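Local coordinates for protein putative transcriptional regulator (Bacillus cytotoxicus NVH 391-98, PDB 3K4H) that probably regulates transcription as a LacI-family protein, with a periplasmic-binding-protein-like core that binds glucose units between its two lobes, at residues H131-I137 / P193-T199; V218-I224 / Q282-G286. All coordinates share one frame; numbering follows the deposited sequence.

Contact 1 of 2, residues H131-I137 / P193-T199; sequences HKQIAFI and PTAIMAT
The imidazole of His131 meets two neighbours of the facing segment in two different ways. Over one face sits the methyl of Ala195, its CB 3.8 Å from the centroid of the His131 ring and 17° off the normal, a CH-pi contact. At the ring edge, ND1 of His131 shares a nearly straight hydrogen bond of 2.6 Å with OG1 of Thr194, while NE2 makes weak bonds to Ser223 and Glu285. The ring of His287, from the C-terminal histidine run, evidently a tag, also stacks on that of His131. The Phe136 ring is met near its plane by CE of Met197, a selenomethionine, 3.5 Å from CD1 of Phe136; chi3 of 89° bends the otherwise extended Met197 chain so that its methyl ends there. CG2 of Thr199 approaches the same ring obliquely. The backbones run parallel, their axes 22° apart. Ala135 uses both N and O toward the same strand, straddling Ile196, and Ile137 repeats this: its N bonds Met197 O, its O receives Thr199 N and, in a longer bond, Thr199 OG1. Ala135 packs on the Pro193 ring (CB to CG 3.7 Å) and Ile137 CD1 on Ile196 CG2, on the face covered by helix 176-187. Ile134, Phe136, Ala195 and Met197 face helices 144-159 and 115-128 instead. Such a strand pair is part of the parallel core of a Rossmann-like lobe, as in the periplasmic-binding-protein fold.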
# COMPACT_ATOMS: atom_id res chain seq x y z
N HIS A 131 23.54 -13.77 1.45
CA HIS A 131 24.03 -12.90 2.51
C HIS A 131 23.27 -13.19 3.80
O HIS A 131 22.08 -13.46 3.77
CB HIS A 131 23.95 -11.42 2.11
CG HIS A 131 24.88 -11.04 1.00
ND1 HIS A 131 26.21 -10.74 1.22
CD2 HIS A 131 24.68 -10.93 -0.33
CE1 HIS A 131 26.78 -10.44 0.06
NE2 HIS A 131 25.88 -10.55 -0.90
N LYS A 132 23.97 -13.16 4.92
CA LYS A 132 23.34 -13.46 6.22
C LYS A 132 23.65 -12.36 7.24
O LYS A 132 23.11 -12.36 8.35
CB LYS A 132 23.84 -14.79 6.75
CG LYS A 132 23.26 -15.99 6.05
CD LYS A 132 24.22 -17.18 6.10
CE LYS A 132 23.51 -18.49 5.76
NZ LYS A 132 22.64 -18.37 4.53
N GLN A 133 24.54 -11.45 6.85
CA GLN A 133 24.97 -10.35 7.71
C GLN A 133 24.78 -9.09 6.87
O GLN A 133 25.63 -8.68 6.07
CB GLN A 133 26.41 -10.54 8.21
CG GLN A 133 26.84 -12.00 8.33
CD GLN A 133 28.06 -12.23 9.22
OE1 GLN A 133 28.00 -13.01 10.18
NE2 GLN A 133 29.17 -11.57 8.90
N ILE A 134 23.60 -8.50 7.06
CA ILE A 134 23.07 -7.44 6.21
C ILE A 134 22.82 -6.22 7.10
O ILE A 134 22.17 -6.34 8.13
CB ILE A 134 21.78 -7.92 5.54
CG1 ILE A 134 22.05 -9.20 4.73
CG2 ILE A 134 21.15 -6.82 4.68
CD1 ILE A 134 20.82 -10.05 4.45
N ALA A 135 23.37 -5.08 6.71
CA ALA A 135 23.24 -3.83 7.44
C ALA A 135 22.37 -2.82 6.70
O ALA A 135 22.20 -2.89 5.47
CB ALA A 135 24.61 -3.20 7.68
N PHE A 136 21.85 -1.87 7.48
CA PHE A 136 20.87 -0.89 7.04
C PHE A 136 21.47 0.43 7.41
O PHE A 136 22.01 0.57 8.52
CB PHE A 136 19.59 -1.13 7.83
CG PHE A 136 18.63 -0.00 7.81
CD1 PHE A 136 17.56 -0.01 6.92
CD2 PHE A 136 18.77 1.06 8.69
CE1 PHE A 136 16.65 1.04 6.89
CE2 PHE A 136 17.89 2.14 8.68
CZ PHE A 136 16.82 2.14 7.78
N ILE A 137 21.42 1.38 6.49
CA ILE A 137 21.87 2.73 6.76
C ILE A 137 20.80 3.69 6.28
O ILE A 137 20.48 3.71 5.09
CB ILE A 137 23.12 3.10 6.00
CG1 ILE A 137 24.21 2.03 6.14
CG2 ILE A 137 23.61 4.49 6.43
CD1 ILE A 137 25.44 2.34 5.27
N PRO A 193 29.22 -6.38 8.09
CA PRO A 193 28.24 -6.98 7.20
C PRO A 193 28.85 -7.31 5.87
O PRO A 193 29.87 -6.72 5.51
CB PRO A 193 27.23 -5.84 7.02
CG PRO A 193 28.02 -4.57 7.20
CD PRO A 193 29.10 -4.91 8.17
N THR A 194 28.24 -8.21 5.11
CA THR A 194 28.65 -8.43 3.72
C THR A 194 27.72 -7.76 2.69
O THR A 194 28.10 -7.55 1.56
CB THR A 194 28.81 -9.93 3.40
OG1 THR A 194 27.54 -10.57 3.42
CG2 THR A 194 29.69 -10.61 4.39
N ALA A 195 26.50 -7.44 3.08
CA ALA A 195 25.62 -6.64 2.22
C ALA A 195 25.14 -5.44 3.04
O ALA A 195 25.15 -5.48 4.28
CB ALA A 195 24.43 -7.48 1.70
N ILE A 196 24.76 -4.37 2.32
CA ILE A 196 24.30 -3.12 2.90
C ILE A 196 23.09 -2.52 2.14
O ILE A 196 23.12 -2.39 0.92
CB ILE A 196 25.44 -2.10 2.92
CG1 ILE A 196 26.58 -2.58 3.84
CG2 ILE A 196 24.95 -0.73 3.34
CD1 ILE A 196 27.90 -1.74 3.78
N MSE A 197 22.04 -2.15 2.87
CA MSE A 197 20.94 -1.42 2.26
C MSE A 197 20.96 0.03 2.71
O MSE A 197 20.91 0.33 3.89
CB MSE A 197 19.59 -2.07 2.58
CG MSE A 197 18.40 -1.45 1.83
SE MSE A 197 16.67 -2.32 2.33
CE MSE A 197 16.22 -1.17 3.85
N ALA A 198 21.04 0.92 1.73
CA ALA A 198 21.02 2.34 1.96
C ALA A 198 19.67 2.86 1.56
O ALA A 198 19.16 2.51 0.51
CB ALA A 198 22.08 2.98 1.15
N THR A 199 19.08 3.68 2.41
CA THR A 199 17.73 4.19 2.17
C THR A 199 17.71 5.40 1.22
O THR A 199 16.65 5.88 0.87
CB THR A 199 17.04 4.56 3.47
OG1 THR A 199 17.88 5.47 4.19
CG2 THR A 199 16.80 3.33 4.32

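Contact 2 of 2, residues V218-I224 / Q282-G286; sequences VPKDVSI and QTCEG
Thr283 OG1 gives a hydrogen bond of 2.8 Å to the carbonyl O of Ile224 and is also bonded to the backbone N of Ser241, so this buried hydroxyl is gripped by two main-chain groups. The donor lies 16° from the plane of the Ile224 carbonyl. With chi1 at 40°, OG1 sits between the backbone N and the carbonyl carbon of its own residue, and CG2 is left to lie beside Val218, 3.6 Å from CG1 of that valine; the two side chains run side by side and point the same way. The carbonyl of Thr283 is used as well: its O accepts the backbone N of Ile224 at 3.1 Å and takes a CA-H...O contact from Ser223. Thus one threonine meets both backbone polar groups of Ile224. One residue before Ile224, Ser223 OG receives the backbone N of Glu285, two residues past Thr283, in a nearly straight bond (171°) of 3.2 Å, and the same hydroxyl is weakly bonded to His131.

Pro219, which follows a cis peptide bond, directs its CB toward the other segment. CB of Pro219 lies 3.2 Å from Thr283 O, while CG and CD face the carbonyl O of Gln282. The Glu285 side chain crosses the proline at about a right angle and carries its carboxylate over the backbone of Lys220. Apolar packing is limited to Val218 and Thr283, since the proline ring lies against carbonyl oxygens and the Glu285 side chain. Two hydroxyls and one backbone bond therefore satisfy main-chain polar groups where no regular strand pairing does so.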
# COMPACT_ATOMS: atom_id res chain seq x y z
N VAL A 218 33.42 -3.37 -4.61
CA VAL A 218 32.01 -3.65 -4.79
C VAL A 218 31.83 -4.23 -6.19
O VAL A 218 32.32 -3.65 -7.15
CB VAL A 218 31.12 -2.40 -4.56
CG1 VAL A 218 29.66 -2.75 -4.67
CG2 VAL A 218 31.40 -1.81 -3.21
N PRO A 219 31.13 -5.38 -6.30
CA PRO A 219 30.45 -6.08 -5.22
C PRO A 219 31.06 -7.38 -4.74
O PRO A 219 30.35 -8.17 -4.08
CB PRO A 219 29.14 -6.43 -5.87
CG PRO A 219 29.54 -6.78 -7.24
CD PRO A 219 30.67 -5.87 -7.61
N LYS A 220 32.33 -7.63 -5.06
CA LYS A 220 32.92 -8.89 -4.64
C LYS A 220 32.98 -8.98 -3.11
O LYS A 220 32.61 -10.01 -2.55
CB LYS A 220 34.29 -9.14 -5.29
CG LYS A 220 35.37 -8.16 -4.94
CD LYS A 220 36.80 -8.72 -5.17
CE LYS A 220 37.16 -8.95 -6.65
NZ LYS A 220 38.62 -8.84 -6.91
N ASP A 221 33.41 -7.91 -2.46
CA ASP A 221 33.55 -7.91 -1.01
C ASP A 221 32.25 -7.53 -0.28
O ASP A 221 31.92 -8.09 0.77
CB ASP A 221 34.69 -6.98 -0.58
CG ASP A 221 36.04 -7.35 -1.19
OD1 ASP A 221 36.42 -8.53 -1.15
OD2 ASP A 221 36.73 -6.45 -1.70
N VAL A 222 31.53 -6.56 -0.84
CA VAL A 222 30.33 -6.06 -0.19
C VAL A 222 29.33 -5.71 -1.25
O VAL A 222 29.68 -5.04 -2.21
CB VAL A 222 30.60 -4.78 0.64
CG1 VAL A 222 29.32 -4.24 1.23
CG2 VAL A 222 31.55 -5.04 1.75
N SER A 223 28.10 -6.19 -1.09
CA SER A 223 27.00 -5.83 -1.96
C SER A 223 26.24 -4.63 -1.36
O SER A 223 26.04 -4.55 -0.14
CB SER A 223 26.04 -7.02 -2.15
OG SER A 223 26.70 -8.14 -2.69
N ILE A 224 25.82 -3.72 -2.24
CA ILE A 224 25.06 -2.54 -1.85
C ILE A 224 23.78 -2.48 -2.67
O ILE A 224 23.84 -2.59 -3.89
CB ILE A 224 25.83 -1.24 -2.21
CG1 ILE A 224 27.21 -1.20 -1.58
CG2 ILE A 224 25.03 0.00 -1.86
CD1 ILE A 224 28.09 -0.11 -2.22
N GLN A 282 24.96 -3.09 -11.07
CA GLN A 282 26.21 -3.74 -10.76
C GLN A 282 26.80 -3.90 -9.38
O GLN A 282 27.92 -4.24 -9.26
CB GLN A 282 27.22 -3.30 -11.77
CG GLN A 282 26.80 -3.85 -13.07
CD GLN A 282 26.97 -2.92 -14.18
OE1 GLN A 282 28.07 -2.57 -14.51
NE2 GLN A 282 25.88 -2.52 -14.80
N THR A 283 26.08 -3.62 -8.33
CA THR A 283 26.67 -3.62 -7.02
C THR A 283 26.34 -4.80 -6.19
O THR A 283 26.54 -4.78 -5.04
CB THR A 283 26.30 -2.42 -6.24
OG1 THR A 283 24.94 -2.11 -6.47
CG2 THR A 283 27.09 -1.30 -6.69
N CYS A 284 25.81 -5.82 -6.80
CA CYS A 284 25.47 -7.02 -6.07
C CYS A 284 26.05 -8.30 -6.64
O CYS A 284 26.04 -8.50 -7.81
CB CYS A 284 23.98 -7.12 -5.96
SG CYS A 284 23.41 -6.02 -4.83
N GLU A 285 26.55 -9.16 -5.77
CA GLU A 285 27.12 -10.43 -6.17
C GLU A 285 26.65 -11.55 -5.30
O GLU A 285 26.15 -11.34 -4.24
CB GLU A 285 28.62 -10.38 -6.06
CG GLU A 285 29.29 -10.95 -7.22
CD GLU A 285 30.73 -10.64 -7.22
OE1 GLU A 285 31.21 -10.03 -8.18
OE2 GLU A 285 31.41 -11.01 -6.27
N GLY A 286 26.80 -12.76 -5.78
CA GLY A 286 26.40 -13.92 -5.04
C GLY A 286 27.26 -14.16 -3.84
O GLY A 286 28.41 -13.79 -3.82

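Overall arrangement
Contacts 1 and 2 follow one another along the chain, and their centres lie 11 Å apart on one sheet, where strands 195-198 and 223-227 are neighbours. Backbone bonds probably join them directly: Ile196 N lies 2.8 Å from Ser223 O, and Thr194 O lies 3.0 Å from Ser223 N. Ser223 thus pairs with the 193-199 segment while also bonding the 282-286 segment, and His131 joins the two contacts through its side chain. Towards the other end of contact 1, the side chain of Thr199 is about 6 Å from a bound glucose. Contact 1 therefore runs from the C-terminal segment to the vicinity of the sugar, and contact 2 lies at its end away from the sugar.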